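Local structure of ylmH (Streptococcus pneumoniae, 2FPH) at residues A[31-36]-A[42-47]; A[84-89]-A[136-141]. The protein is linked to cell division and probably binds nucleic acid, most likely RNA, through a domain related to the RRM fold. One frame throughout, in Å; residues are numbered along the deposited sequence.

How the interactions relate
Interactions 1 and 2 sit on opposite sides of the centre of the chain, each about 11 Å from it, with their own centres about 20 Å apart. Interaction 1 belongs to the N-terminal YlmH region and interaction 2 to the putative RNA-binding region, and interaction 1 is complete in the sequence before interaction 2 begins. They still meet directly: Leu32 CD2 lies 3.8 Å from Glu84 CB, and Phe35 CZ lies 3.8 Å from Ile85 CG1. Both are apolar packing, so the entry to strand 85-91 rests against residues 31-36, joining the two regions.

Interaction 1: residues A[31-36]-A[42-47]; sequences FLTPFI and KLLKIL
A chi1 of 73° in Thr33 sets its hydroxyl between the backbone N and the carbonyl carbon and sends CG2 anti to that carbon, so the methyl faces Leu44, whose CB points back from helix 38-50. The helix is the connection of a split beta-alpha-beta unit: strands 31-32 and 54-57 run parallel with antiparallel strand 69-72 between them, and the helix packs over this small sheet. The contact is slight and wholly apolar. Thr33 CG2 and Leu44 CD1 meet tip to tip at 3.8 Å, and Ile36 reaches the same methyl more loosely, with its CD1 4.3 Å from Leu44 CD1. The backbones stay well apart, Ile36 CA and Leu44 CA being 9.7 Å from each other, and side chains from both segments bridge the gap. Leu44 also rests on Val69 and Leu71 of the central strand, which ties this contact into the core under the helix, while Trp20 of helix 11-27 packs against Thr33. The buried hydroxyl is not left without partners. It accepts a bond from Val69 N, and Thr33 OG1 donates to Pro34 O at 2.8 Å, tilted 20° from the carbonyl plane.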
loop_
_atom_site.group_PDB
_atom_site.type_symbol
_atom_site.label_atom_id
_atom_site.label_comp_id
_atom_site.label_asym_id
_atom_site.label_seq_id
_atom_site.Cartn_x
_atom_site.Cartn_y
_atom_site.Cartn_z
ATOM N N PHE A 31 -0.111 -13.945 -5.328
ATOM C CA PHE A 31 -0.057 -12.679 -6.030
ATOM C C PHE A 31 -0.234 -11.568 -4.997
ATOM O O PHE A 31 -1.113 -11.656 -4.160
ATOM C CB PHE A 31 -1.193 -12.546 -7.053
ATOM C CG PHE A 31 -1.127 -11.236 -7.800
ATOM C CD1 PHE A 31 -0.097 -11.020 -8.722
ATOM C CD2 PHE A 31 -1.959 -10.172 -7.498
ATOM C CE1 PHE A 31 0.047 -9.820 -9.367
ATOM C CE2 PHE A 31 -1.795 -8.934 -8.145
ATOM C CZ PHE A 31 -0.768 -8.774 -9.082
ATOM N N LEU A 32 0.659 -10.585 -5.033
ATOM C CA LEU A 32 0.605 -9.419 -4.155
ATOM C C LEU A 32 0.129 -8.196 -4.961
ATOM O O LEU A 32 0.754 -7.796 -5.976
ATOM C CB LEU A 32 1.991 -9.166 -3.582
ATOM C CG LEU A 32 2.259 -7.898 -2.779
ATOM C CD1 LEU A 32 1.423 -8.016 -1.576
ATOM C CD2 LEU A 32 3.790 -7.733 -2.394
ATOM N N THR A 33 -0.932 -7.561 -4.468
ATOM C CA THR A 33 -1.534 -6.419 -5.088
ATOM C C THR A 33 -0.767 -5.146 -4.805
ATOM O O THR A 33 0.096 -5.070 -3.871
ATOM C CB THR A 33 -2.983 -6.182 -4.594
ATOM O OG1 THR A 33 -2.983 -5.670 -3.218
ATOM C CG2 THR A 33 -3.775 -7.410 -4.659
ATOM N N PRO A 34 -1.082 -4.095 -5.543
ATOM C CA PRO A 34 -0.587 -2.775 -5.162
ATOM C C PRO A 34 -1.311 -2.284 -3.929
ATOM O O PRO A 34 -2.235 -2.929 -3.425
ATOM C CB PRO A 34 -1.004 -1.900 -6.332
ATOM C CG PRO A 34 -1.512 -2.786 -7.354
ATOM C CD PRO A 34 -1.883 -4.049 -6.771
ATOM N N PHE A 35 -0.981 -1.066 -3.494
ATOM C CA PHE A 35 -1.821 -0.478 -2.443
ATOM C C PHE A 35 -3.241 -0.170 -2.952
ATOM O O PHE A 35 -3.415 0.418 -4.034
ATOM C CB PHE A 35 -1.198 0.751 -1.846
ATOM C CG PHE A 35 -0.038 0.467 -0.947
ATOM C CD1 PHE A 35 -0.275 0.223 0.403
ATOM C CD2 PHE A 35 1.260 0.477 -1.396
ATOM C CE1 PHE A 35 0.754 0.006 1.299
ATOM C CE2 PHE A 35 2.335 0.229 -0.484
ATOM C CZ PHE A 35 2.048 0.026 0.888
ATOM N N ILE A 36 -4.217 -0.581 -2.148
ATOM C CA ILE A 36 -5.652 -0.351 -2.406
ATOM C C ILE A 36 -6.339 0.214 -1.185
ATOM O O ILE A 36 -5.830 0.122 -0.053
ATOM C CB ILE A 36 -6.320 -1.708 -2.850
ATOM C CG1 ILE A 36 -6.256 -2.799 -1.776
ATOM C CG2 ILE A 36 -5.704 -2.221 -4.150
ATOM C CD1 ILE A 36 -7.026 -4.084 -2.156
ATOM N N LYS A 42 -12.298 -4.649 0.710
ATOM C CA LYS A 42 -13.498 -5.404 0.989
ATOM C C LYS A 42 -14.002 -6.121 -0.266
ATOM O O LYS A 42 -14.326 -7.286 -0.185
ATOM C CB LYS A 42 -14.592 -4.492 1.562
ATOM C CG LYS A 42 -14.370 -4.095 2.970
ATOM C CD LYS A 42 -15.636 -3.456 3.617
ATOM C CE LYS A 42 -15.900 -2.041 3.195
ATOM N NZ LYS A 42 -15.101 -1.025 3.990
ATOM N N LEU A 43 -13.913 -5.465 -1.427
ATOM C CA LEU A 43 -14.330 -6.066 -2.709
ATOM C C LEU A 43 -13.487 -7.248 -3.036
ATOM O O LEU A 43 -14.018 -8.278 -3.405
ATOM C CB LEU A 43 -14.172 -5.066 -3.810
ATOM C CG LEU A 43 -15.338 -4.277 -4.398
ATOM C CD1 LEU A 43 -16.667 -4.202 -3.553
ATOM C CD2 LEU A 43 -14.905 -3.043 -5.104
ATOM N N LEU A 44 -12.166 -7.125 -2.844
ATOM C CA LEU A 44 -11.274 -8.216 -3.249
ATOM C C LEU A 44 -11.491 -9.415 -2.294
ATOM O O LEU A 44 -11.480 -10.555 -2.710
ATOM C CB LEU A 44 -9.848 -7.708 -3.257
ATOM C CG LEU A 44 -8.814 -8.220 -4.248
ATOM C CD1 LEU A 44 -7.387 -8.134 -3.665
ATOM C CD2 LEU A 44 -9.107 -9.407 -5.152
ATOM N N LYS A 45 -11.650 -9.172 -0.996
ATOM C CA LYS A 45 -11.985 -10.236 -0.048
ATOM C C LYS A 45 -13.251 -11.041 -0.448
ATOM O O LYS A 45 -13.239 -12.257 -0.385
ATOM C CB LYS A 45 -12.171 -9.644 1.353
ATOM C CG LYS A 45 -10.842 -9.323 2.025
ATOM C CD LYS A 45 -11.016 -8.438 3.215
ATOM C CE LYS A 45 -9.741 -8.280 4.070
ATOM N NZ LYS A 45 -8.729 -9.332 3.835
ATOM N N ILE A 46 -14.261 -10.347 -0.930
ATOM C CA ILE A 46 -15.478 -10.995 -1.450
ATOM C C ILE A 46 -15.198 -11.889 -2.702
ATOM O O ILE A 46 -15.531 -13.108 -2.731
ATOM C CB ILE A 46 -16.569 -10.012 -1.754
ATOM C CG1 ILE A 46 -17.059 -9.300 -0.473
ATOM C CG2 ILE A 46 -17.741 -10.717 -2.365
ATOM C CD1 ILE A 46 -17.801 -7.995 -0.830
ATOM N N LEU A 47 -14.481 -11.302 -3.660
ATOM C CA LEU A 47 -14.101 -12.055 -4.884
ATOM C C LEU A 47 -13.271 -13.284 -4.506
ATOM O O LEU A 47 -13.508 -14.364 -5.003
ATOM C CB LEU A 47 -13.345 -11.143 -5.848
ATOM C CG LEU A 47 -13.827 -10.708 -7.232
ATOM C CD1 LEU A 47 -15.351 -10.620 -7.389
ATOM C CD2 LEU A 47 -13.107 -9.488 -7.712
#

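Interaction 2: residues A[84-89]-A[136-141]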
loop_
_atom_site.group_PDB
_atom_site.type_symbol
_atom_site.label_atom_id
_atom_site.label_comp_id
_atom_site.label_asym_id
_atom_site.label_seq_id
_atom_site.Cartn_x
_atom_site.Cartn_y
_atom_site.Cartn_z
ATOM N N GLU A 84 5.809 -6.949 1.308
ATOM C CA GLU A 84 6.832 -6.084 0.692
ATOM C C GLU A 84 6.535 -4.603 0.998
ATOM O O GLU A 84 6.524 -3.752 0.091
ATOM C CB GLU A 84 6.935 -6.372 -0.813
ATOM C CG GLU A 84 7.474 -7.760 -1.135
ATOM C CD GLU A 84 7.673 -8.072 -2.595
ATOM O OE1 GLU A 84 7.665 -7.180 -3.454
ATOM O OE2 GLU A 84 7.812 -9.282 -2.909
ATOM N N ILE A 85 6.257 -4.314 2.271
ATOM C CA ILE A 85 5.986 -2.940 2.736
ATOM C C ILE A 85 7.093 -2.491 3.653
ATOM O O ILE A 85 7.475 -3.237 4.569
ATOM C CB ILE A 85 4.603 -2.839 3.461
ATOM C CG1 ILE A 85 3.456 -3.169 2.479
ATOM C CG2 ILE A 85 4.351 -1.403 3.942
ATOM C CD1 ILE A 85 2.139 -3.434 3.174
ATOM N N SER A 86 7.608 -1.277 3.408
ATOM C CA SER A 86 8.671 -0.667 4.222
ATOM C C SER A 86 8.046 0.536 4.951
ATOM O O SER A 86 7.194 1.233 4.376
ATOM C CB SER A 86 9.769 -0.181 3.287
ATOM O OG SER A 86 10.929 0.301 3.938
ATOM N N LEU A 87 8.409 0.778 6.205
ATOM C CA LEU A 87 8.011 2.019 6.840
ATOM C C LEU A 87 9.203 2.950 6.719
ATOM O O LEU A 87 10.302 2.587 7.150
ATOM C CB LEU A 87 7.648 1.847 8.311
ATOM C CG LEU A 87 7.146 2.998 9.182
ATOM C CD1 LEU A 87 5.860 3.616 8.783
ATOM C CD2 LEU A 87 7.064 2.557 10.660
ATOM N N GLN A 88 8.983 4.163 6.218
ATOM C CA GLN A 88 10.041 5.165 6.142
ATOM C C GLN A 88 9.684 6.352 7.008
ATOM O O GLN A 88 8.630 6.962 6.838
ATOM C CB GLN A 88 10.253 5.643 4.680
ATOM C CG GLN A 88 10.721 4.535 3.745
ATOM C CD GLN A 88 12.121 4.064 4.055
ATOM O OE1 GLN A 88 13.076 4.863 4.067
ATOM N NE2 GLN A 88 12.269 2.752 4.281
ATOM N N GLU A 89 10.592 6.670 7.934
ATOM C CA GLU A 89 10.531 7.938 8.646
ATOM C C GLU A 89 11.030 9.052 7.759
ATOM O O GLU A 89 12.077 8.927 7.111
ATOM C CB GLU A 89 11.424 7.929 9.875
ATOM C CG GLU A 89 11.183 9.149 10.737
ATOM C CD GLU A 89 10.235 8.909 11.889
ATOM O OE1 GLU A 89 10.040 7.738 12.294
ATOM O OE2 GLU A 89 9.717 9.925 12.404
ATOM N N GLN A 136 9.863 -2.508 -3.113
ATOM C CA GLN A 136 10.483 -2.592 -4.435
ATOM C C GLN A 136 10.935 -1.220 -4.952
ATOM O O GLN A 136 11.878 -1.125 -5.772
ATOM C CB GLN A 136 9.512 -3.286 -5.435
ATOM C CG GLN A 136 10.180 -3.958 -6.598
ATOM C CD GLN A 136 9.224 -4.852 -7.374
ATOM O OE1 GLN A 136 8.917 -4.585 -8.539
ATOM N NE2 GLN A 136 8.734 -5.880 -6.729
ATOM N N PHE A 137 10.329 -0.148 -4.441
ATOM C CA PHE A 137 10.570 1.230 -4.865
ATOM C C PHE A 137 11.334 2.013 -3.756
ATOM O O PHE A 137 11.337 3.196 -3.715
ATOM C CB PHE A 137 9.214 1.832 -5.282
ATOM C CG PHE A 137 8.664 1.187 -6.505
ATOM C CD1 PHE A 137 9.148 1.542 -7.760
ATOM C CD2 PHE A 137 7.743 0.152 -6.424
ATOM C CE1 PHE A 137 8.640 0.923 -8.910
ATOM C CE2 PHE A 137 7.252 -0.464 -7.561
ATOM C CZ PHE A 137 7.695 -0.083 -8.803
ATOM N N LEU A 138 12.055 1.307 -2.883
ATOM C CA LEU A 138 12.792 1.975 -1.785
ATOM C C LEU A 138 13.773 3.071 -2.289
ATOM O O LEU A 138 13.825 4.190 -1.751
ATOM C CB LEU A 138 13.556 0.930 -0.968
ATOM C CG LEU A 138 14.390 1.473 0.199
ATOM C CD1 LEU A 138 13.486 2.080 1.238
ATOM C CD2 LEU A 138 15.196 0.368 0.781
ATOM N N LEU A 139 14.530 2.767 -3.350
ATOM C CA LEU A 139 15.464 3.741 -3.885
ATOM C C LEU A 139 14.761 4.924 -4.507
ATOM O O LEU A 139 15.147 6.032 -4.282
ATOM C CB LEU A 139 16.397 3.110 -4.908
ATOM C CG LEU A 139 17.534 2.261 -4.364
ATOM C CD1 LEU A 139 18.628 2.168 -5.419
ATOM C CD2 LEU A 139 18.085 2.812 -3.107
ATOM N N LEU A 140 13.699 4.692 -5.253
ATOM C CA LEU A 140 12.932 5.772 -5.782
ATOM C C LEU A 140 12.582 6.755 -4.650
ATOM O O LEU A 140 12.771 7.943 -4.802
ATOM C CB LEU A 140 11.703 5.205 -6.482
ATOM C CG LEU A 140 10.705 6.124 -7.180
ATOM C CD1 LEU A 140 10.065 7.064 -6.219
ATOM C CD2 LEU A 140 11.347 6.868 -8.339
ATOM N N PHE A 141 12.105 6.279 -3.504
ATOM C CA PHE A 141 11.777 7.174 -2.398
ATOM C C PHE A 141 12.951 7.722 -1.657
ATOM O O PHE A 141 13.009 8.922 -1.395
ATOM C CB PHE A 141 10.827 6.470 -1.399
ATOM C CG PHE A 141 9.424 6.432 -1.846
ATOM C CD1 PHE A 141 8.944 5.355 -2.559
ATOM C CD2 PHE A 141 8.533 7.436 -1.473
ATOM C CE1 PHE A 141 7.594 5.310 -2.992
ATOM C CE2 PHE A 141 7.211 7.365 -1.889
ATOM C CZ PHE A 141 6.760 6.312 -2.627
#
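Residues 84-89, which enter strand 85-91, and residues 136-141, which lead into helix 138-144, advance in the same direction while drawing apart, from 7.2 Å between the CA atoms of Glu84 and Gln136 to 8.9 Å between those of Gln88 and Phe141. The main side-chain contact is Leu138 against Gln88, crossing at about a right angle. With CG anti to the backbone N (chi1 179°), Leu138 extends its CD1 methyl over the face of the Gln88 amide, almost directly above the nitrogen: Leu138 CD1 is 3.3 Å from Gln88 NE2. Ser86 borders the same methyl, its OG 4.1 Å from Leu138 CD1. The amide beneath is held at both ends. Gln88 NE2 donates to Ser86 OG at 2.8 Å, close to the amide plane although bent to 143° at the hydrogen, and Gln88 OE1 accepts from Gln142 NE2 one turn further along the helix. Ser86 OG is also hydrogen-bonded to Glu157 OE2, so two partners grip this buried hydroxyl. These bonds should fix the amide's rotation and leave it a flat surface for the leucine.

Near the chain start of each segment the contact is polar and looser. Glu84 and Gln136 both stretch out, and Glu84 OE1 comes within 3.7 Å of Gln136 NE2, with the carboxylate and amide planes turned 48° apart; no hydrogen bond forms.

In the RRM-like fold, strand 85-91 lies between strands 130-134 and 151-157 in an antiparallel sheet, and helix 138-144 packs on that sheet. Phe141 is turned to Ile133 and Leu155 on those two flanking strands, so the helix rests on all three, with Leu138 over Gln88, and the Gln142 bond, joining it to the middle one.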